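Long-range contacts in protein-tyrosine-phosphatase (Shewanella sp., PDB 2Z72), which hydrolyses phosphotyrosine esters, releasing phosphate, as a cold-active, zinc-bearing member of the calcineurin-like phosphoesterase family: residues Y12-I17 / A183-G188; S57-I62 / G188-S193. All blocks are in the same frame, centred on the assembly; numbering follows the deposited sequence. Where two conformers were deposited one is given.

Both contacts hold helix 186-192 of the calcineurin-like phosphoesterase fold to N-terminal parts of the chain, and they share G188. Contact 1 fastens the start of the helix to the end of strand 8-14; contact 2 lays the loop between strands 53-54 and 66-67 along the rest of it. Neither lies deep in the core: each is partly buried, contact 2 about 13 Å and contact 1 about 18 Å from the centre of the chain, centre to centre. The chemistry differs: a backbone bridge plus a hydroxyl-carboxylate bond in contact 1; an ammonium-amide bond, apolar packing and a shared water in contact 2. They meet where K60 NZ forms a 2.9 Å salt bridge with E186 OE2.

Contact 1: residues Y12-I17 / A183-G188; sequences YVITPI and ADTEIG
T15 and E186 cross beside a single beta bridge, formed by I14 and T185, that joins the end of strand 8-14 to the N-terminus of helix 186-192. T15 OG1 donates to E186 OE2 at 2.7 Å, meeting the carboxylate on its anti side. With chi1 -66° the hydroxyl stands beside T15's own backbone N, while a bend at chi2 (67°) turns the glutamate CD toward the threonine and leaves OE2 at T15 OG1. The short threonine suits this place because its hydroxyl also pairs with S21 OG, and the longer glutamate sends OE1 on to Y130 OH.

V13 lies side by side with E186, pointing the same way, so its CG1 rests 3.8 Å from E186 CB; a branched valine packs snugly against the glutamate's aliphatic root. I14 reaches over obliquely, its CD1 3.9 Å from T185 CG2.

The backbones are joined by two bonds: E186 N gives its hydrogen to V13 O at 2.9 Å, and T15 N to D184 O at 3.0 Å. T185 is the N-cap: its OG1 lies between its own N and carbonyl carbon, gives a hydrogen bond to S182 O, and accepts from G188 N at 2.9 Å.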
loop_
_atom_site.group_PDB
_atom_site.type_symbol
_atom_site.label_atom_id
_atom_site.label_comp_id
_atom_site.label_asym_id
_atom_site.label_seq_id
_atom_site.Cartn_x
_atom_site.Cartn_y
_atom_site.Cartn_z
ATOM N N TYR A 12 11.315 14.523 3.489
ATOM C CA TYR A 12 12.023 13.583 2.641
ATOM C C TYR A 12 13.330 13.262 3.384
ATOM O O TYR A 12 14.156 14.139 3.581
ATOM C CB TYR A 12 12.310 14.215 1.291
ATOM C CG TYR A 12 11.054 14.572 0.523
ATOM C CD1 TYR A 12 10.428 15.808 0.651
ATOM C CD2 TYR A 12 10.438 13.646 -0.321
ATOM C CE1 TYR A 12 9.284 16.120 -0.067
ATOM C CE2 TYR A 12 9.319 13.956 -1.003
ATOM C CZ TYR A 12 8.716 15.176 -0.871
ATOM O OH TYR A 12 7.568 15.420 -1.604
ATOM N N VAL A 13 13.477 12.008 3.841
ATOM C CA VAL A 13 14.567 11.625 4.707
ATOM C C VAL A 13 15.568 10.765 3.960
ATOM O O VAL A 13 15.215 9.806 3.302
ATOM C CB VAL A 13 14.033 10.882 5.967
ATOM C CG1 VAL A 13 15.181 10.345 6.791
ATOM C CG2 VAL A 13 13.128 11.757 6.798
ATOM N N ILE A 14 16.837 11.185 4.060
ATOM C CA ILE A 14 17.975 10.421 3.511
ATOM C C ILE A 14 18.558 9.619 4.638
ATOM O O ILE A 14 18.832 10.181 5.705
ATOM C CB ILE A 14 19.046 11.462 3.043
ATOM C CG1 ILE A 14 18.448 12.425 2.036
ATOM C CG2 ILE A 14 20.304 10.761 2.647
ATOM C CD1 ILE A 14 17.756 11.821 0.876
ATOM N N THR A 15 18.766 8.328 4.455
ATOM C CA THR A 15 19.330 7.444 5.459
ATOM C C THR A 15 20.526 6.706 4.909
ATOM O O THR A 15 20.371 5.806 4.104
ATOM C CB THR A 15 18.272 6.441 5.965
ATOM O OG1 THR A 15 17.270 7.210 6.651
ATOM C CG2 THR A 15 18.883 5.489 6.969
ATOM N N PRO A 16 21.706 7.152 5.264
ATOM C CA PRO A 16 22.930 6.528 4.694
ATOM C C PRO A 16 23.249 5.244 5.342
ATOM O O PRO A 16 22.621 4.891 6.338
ATOM C CB PRO A 16 23.961 7.616 5.036
ATOM C CG PRO A 16 23.525 8.193 6.311
ATOM C CD PRO A 16 22.007 8.255 6.160
ATOM N N ILE A 17 24.191 4.478 4.871
ATOM C CA ILE A 17 24.353 3.162 5.505
ATOM C C ILE A 17 24.921 3.262 6.893
ATOM O O ILE A 17 24.755 2.358 7.711
ATOM C CB ILE A 17 25.212 2.235 4.653
ATOM C CG1 ILE A 17 25.216 0.797 5.181
ATOM C CG2 ILE A 17 26.618 2.785 4.577
ATOM C CD1 ILE A 17 23.834 0.214 5.468
ATOM N N ALA A 183 16.649 4.441 -3.273
ATOM C CA ALA A 183 17.211 3.567 -2.248
ATOM C C ALA A 183 18.047 4.258 -1.204
ATOM O O ALA A 183 18.410 3.654 -0.179
ATOM C CB ALA A 183 18.035 2.489 -2.928
ATOM N N ASP A 184 18.405 5.520 -1.398
ATOM C CA ASP A 184 19.127 6.308 -0.439
ATOM C C ASP A 184 18.199 6.942 0.609
ATOM O O ASP A 184 18.687 7.542 1.565
ATOM C CB ASP A 184 19.910 7.472 -1.101
ATOM C CG ASP A 184 19.029 8.352 -1.945
ATOM O OD1 ASP A 184 19.083 9.588 -1.820
ATOM O OD2 ASP A 184 18.265 7.844 -2.802
ATOM N N THR A 185 16.896 6.827 0.379
ATOM C CA THR A 185 15.934 7.459 1.216
ATOM C C THR A 185 15.307 6.474 2.195
ATOM O O THR A 185 15.141 5.270 1.875
ATOM C CB THR A 185 14.800 8.175 0.426
ATOM O OG1 THR A 185 13.932 7.222 -0.142
ATOM C CG2 THR A 185 15.407 9.118 -0.639
ATOM N N GLU A 186 14.907 6.943 3.361
ATOM C CA GLU A 186 14.236 6.122 4.351
ATOM C C GLU A 186 12.982 5.466 3.792
ATOM O O GLU A 186 12.784 4.239 3.906
ATOM C CB GLU A 186 13.885 6.952 5.581
ATOM C CG GLU A 186 13.272 6.175 6.735
ATOM C CD GLU A 186 14.209 5.199 7.403
ATOM O OE1 GLU A 186 13.728 4.295 8.118
ATOM O OE2 GLU A 186 15.430 5.269 7.174
ATOM N N ILE A 187 12.105 6.266 3.196
ATOM C CA ILE A 187 10.857 5.732 2.620
ATOM C C ILE A 187 11.182 4.761 1.494
ATOM O O ILE A 187 10.530 3.711 1.398
ATOM C CB ILE A 187 9.916 6.855 2.203
ATOM C CG1 ILE A 187 9.408 7.672 3.386
ATOM C CG2 ILE A 187 8.763 6.293 1.369
ATOM C CD1 ILE A 187 8.578 6.922 4.395
ATOM N N GLY A 188 12.138 5.082 0.654
ATOM C CA GLY A 188 12.483 4.199 -0.422
ATOM C C GLY A 188 13.003 2.895 0.083
ATOM O O GLY A 188 12.725 1.836 -0.539
HETATM O O HOH W 1 12.487 9.193 3.161
#

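Contact 2: residues S57-I62 / G188-S193; sequences SEIKQI and GQWLRS
K60 and Q189 make the direct polar bond of this contact: K60 NZ donates to Q189 OE1 at 2.8 Å, in the plane of the amide carbonyl and with a C=O...N angle of 159°. A bend at chi3 (-71°) turns the lysine CE toward the glutamine, and the ammonium also meets E186. The glutamine is suited to two-sided bonding, since its NE2 donates to the carbonyl oxygens of A183 and T15. An alanine in place of K60 would probably leave E186 and Q189 OE1 without this cation and open a gap beside W190.

Apolar packing is carried by the lysine methylenes and one isoleucine, both against W190. The K60 chain crosses W190 at about a right angle, its CG 4.1 Å from W190 CB. I59 CD1 approaches the indole obliquely, 3.7 Å from W190 NE1, whose hydrogen goes to D133. Separately, I62 CG1 rests on the S193 backbone, 3.7 Å from S193 O.

Water-mediated and serine hydroxyl bonds complete the contact. S193 OG donates to W190 O at 2.7 Å, on a lone pair, and accepts from a water that also lies within bonding distance of I59 O and Q61 O. The small serine lets K60 O approach its CB to 3.1 Å. In sum, the I59-K60 part of a type I beta turn (E58 to Q61) lies against the C-terminal part of helix 186-192, a beta turn packed against a helix within the calcineurin-like phosphoesterase fold.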
loop_
_atom_site.group_PDB
_atom_site.type_symbol
_atom_site.label_atom_id
_atom_site.label_comp_id
_atom_site.label_asym_id
_atom_site.label_seq_id
_atom_site.Cartn_x
_atom_site.Cartn_y
_atom_site.Cartn_z
ATOM N N SER A 57 14.143 0.789 13.714
ATOM C CA SER A 57 15.216 -0.164 13.535
ATOM C C SER A 57 14.705 -1.531 13.106
ATOM O O SER A 57 15.509 -2.453 13.000
ATOM C CB SER A 57 16.026 -0.247 14.855
ATOM O OG SER A 57 15.223 -0.795 15.902
ATOM N N GLU A 58 13.449 -1.870 12.886
ATOM C CA GLU A 58 12.807 -3.123 12.607
ATOM C C GLU A 58 11.933 -3.145 11.334
ATOM O O GLU A 58 11.984 -4.205 10.702
ATOM C CB GLU A 58 11.858 -3.587 13.741
ATOM C CG GLU A 58 12.220 -3.306 15.165
ATOM C CD GLU A 58 11.248 -3.528 16.270
ATOM O OE1 GLU A 58 11.557 -3.531 17.493
ATOM O OE2 GLU A 58 10.037 -3.704 16.061
ATOM N N ILE A 59 11.128 -2.156 10.909
ATOM C CA ILE A 59 10.073 -2.343 9.932
ATOM C C ILE A 59 10.570 -2.363 8.497
ATOM O O ILE A 59 9.783 -2.617 7.604
ATOM C CB ILE A 59 8.942 -1.298 10.076
ATOM C CG1 ILE A 59 9.474 0.106 9.802
ATOM C CG2 ILE A 59 8.321 -1.397 11.425
ATOM C CD1 ILE A 59 8.402 1.181 9.794
ATOM N N LYS A 60 11.876 -2.122 8.290
ATOM C CA LYS A 60 12.458 -2.317 6.977
ATOM C C LYS A 60 12.947 -3.759 6.774
ATOM O O LYS A 60 13.455 -4.075 5.684
ATOM C CB LYS A 60 13.560 -1.317 6.658
ATOM C CG LYS A 60 13.101 0.134 6.835
ATOM C CD LYS A 60 14.035 1.231 6.355
ATOM C CE LYS A 60 15.218 1.317 7.237
ATOM N NZ LYS A 60 16.151 2.473 6.904
ATOM N N GLN A 61 12.754 -4.646 7.734
ATOM C CA GLN A 61 13.031 -6.072 7.541
ATOM C C GLN A 61 12.008 -6.657 6.574
ATOM O O GLN A 61 10.820 -6.400 6.683
ATOM C CB GLN A 61 12.968 -6.751 8.888
ATOM C CG GLN A 61 14.020 -6.362 9.877
ATOM C CD GLN A 61 13.794 -6.856 11.304
ATOM O OE1 GLN A 61 12.734 -7.438 11.604
ATOM N NE2 GLN A 61 14.728 -6.522 12.154
ATOM N N ILE A 62 12.493 -7.519 5.694
ATOM C CA ILE A 62 11.599 -8.214 4.753
ATOM C C ILE A 62 10.866 -9.295 5.510
ATOM O O ILE A 62 11.487 -10.132 6.172
ATOM C CB ILE A 62 12.378 -8.804 3.575
ATOM C CG1 ILE A 62 13.119 -7.731 2.761
ATOM C CG2 ILE A 62 11.486 -9.633 2.657
ATOM C CD1 ILE A 62 14.188 -8.244 1.831
ATOM N N GLY A 188 12.138 5.082 0.654
ATOM C CA GLY A 188 12.483 4.199 -0.422
ATOM C C GLY A 188 13.003 2.895 0.083
ATOM O O GLY A 188 12.725 1.836 -0.539
ATOM N N GLN A 189 13.805 2.859 1.132
ATOM C CA GLN A 189 14.332 1.636 1.716
ATOM C C GLN A 189 13.185 0.811 2.298
ATOM O O GLN A 189 13.118 -0.427 2.095
ATOM C CB GLN A 189 15.342 1.993 2.806
ATOM C CG GLN A 189 16.612 2.584 2.245
ATOM C CD GLN A 189 17.414 3.360 3.250
ATOM O OE1 GLN A 189 17.210 3.326 4.436
ATOM N NE2 GLN A 189 18.385 4.109 2.710
ATOM N N TRP A 190 12.289 1.459 3.011
ATOM C CA TRP A 190 11.111 0.812 3.570
ATOM C C TRP A 190 10.277 0.185 2.482
ATOM O O TRP A 190 9.905 -1.021 2.545
ATOM C CB TRP A 190 10.347 1.823 4.341
ATOM C CG TRP A 190 9.048 1.468 4.964
ATOM C CD1 TRP A 190 8.730 0.558 5.918
ATOM C CD2 TRP A 190 7.809 2.154 4.683
ATOM N NE1 TRP A 190 7.399 0.593 6.245
ATOM C CE2 TRP A 190 6.826 1.570 5.493
ATOM C CE3 TRP A 190 7.463 3.171 3.824
ATOM C CZ2 TRP A 190 5.489 1.991 5.477
ATOM C CZ3 TRP A 190 6.145 3.601 3.809
ATOM C CH2 TRP A 190 5.183 3.019 4.620
ATOM N N LEU A 191 9.948 0.905 1.415
ATOM C CA LEU A 191 9.141 0.369 0.333
ATOM C C LEU A 191 9.826 -0.800 -0.339
ATOM O O LEU A 191 9.162 -1.763 -0.719
ATOM C CB LEU A 191 8.830 1.450 -0.691
ATOM C CG LEU A 191 7.898 2.567 -0.207
ATOM C CD1 LEU A 191 7.884 3.690 -1.225
ATOM C CD2 LEU A 191 6.476 2.045 0.052
ATOM N N ARG A 192 11.147 -0.753 -0.531
ATOM C CA ARG A 192 11.888 -1.813 -1.197
ATOM C C ARG A 192 11.965 -3.107 -0.384
ATOM O O ARG A 192 12.409 -4.108 -0.901
ATOM C CB ARG A 192 13.261 -1.307 -1.608
ATOM C CG ARG A 192 13.186 -0.426 -2.868
ATOM C CD ARG A 192 14.495 0.307 -3.090
ATOM N NE ARG A 192 14.474 1.128 -4.277
ATOM C CZ ARG A 192 13.936 2.340 -4.354
ATOM N NH1 ARG A 192 13.995 2.993 -5.510
ATOM N NH2 ARG A 192 13.364 2.879 -3.319
ATOM N N SER A 193 11.515 -3.079 0.877
ATOM C CA SER A 193 11.408 -4.259 1.696
ATOM C C SER A 193 10.067 -4.992 1.531
ATOM O O SER A 193 9.913 -6.099 2.022
ATOM C CB SER A 193 11.684 -4.006 3.157
ATOM O OG SER A 193 10.590 -3.341 3.759
HETATM O O HOH W 2 9.000 -4.681 5.460
#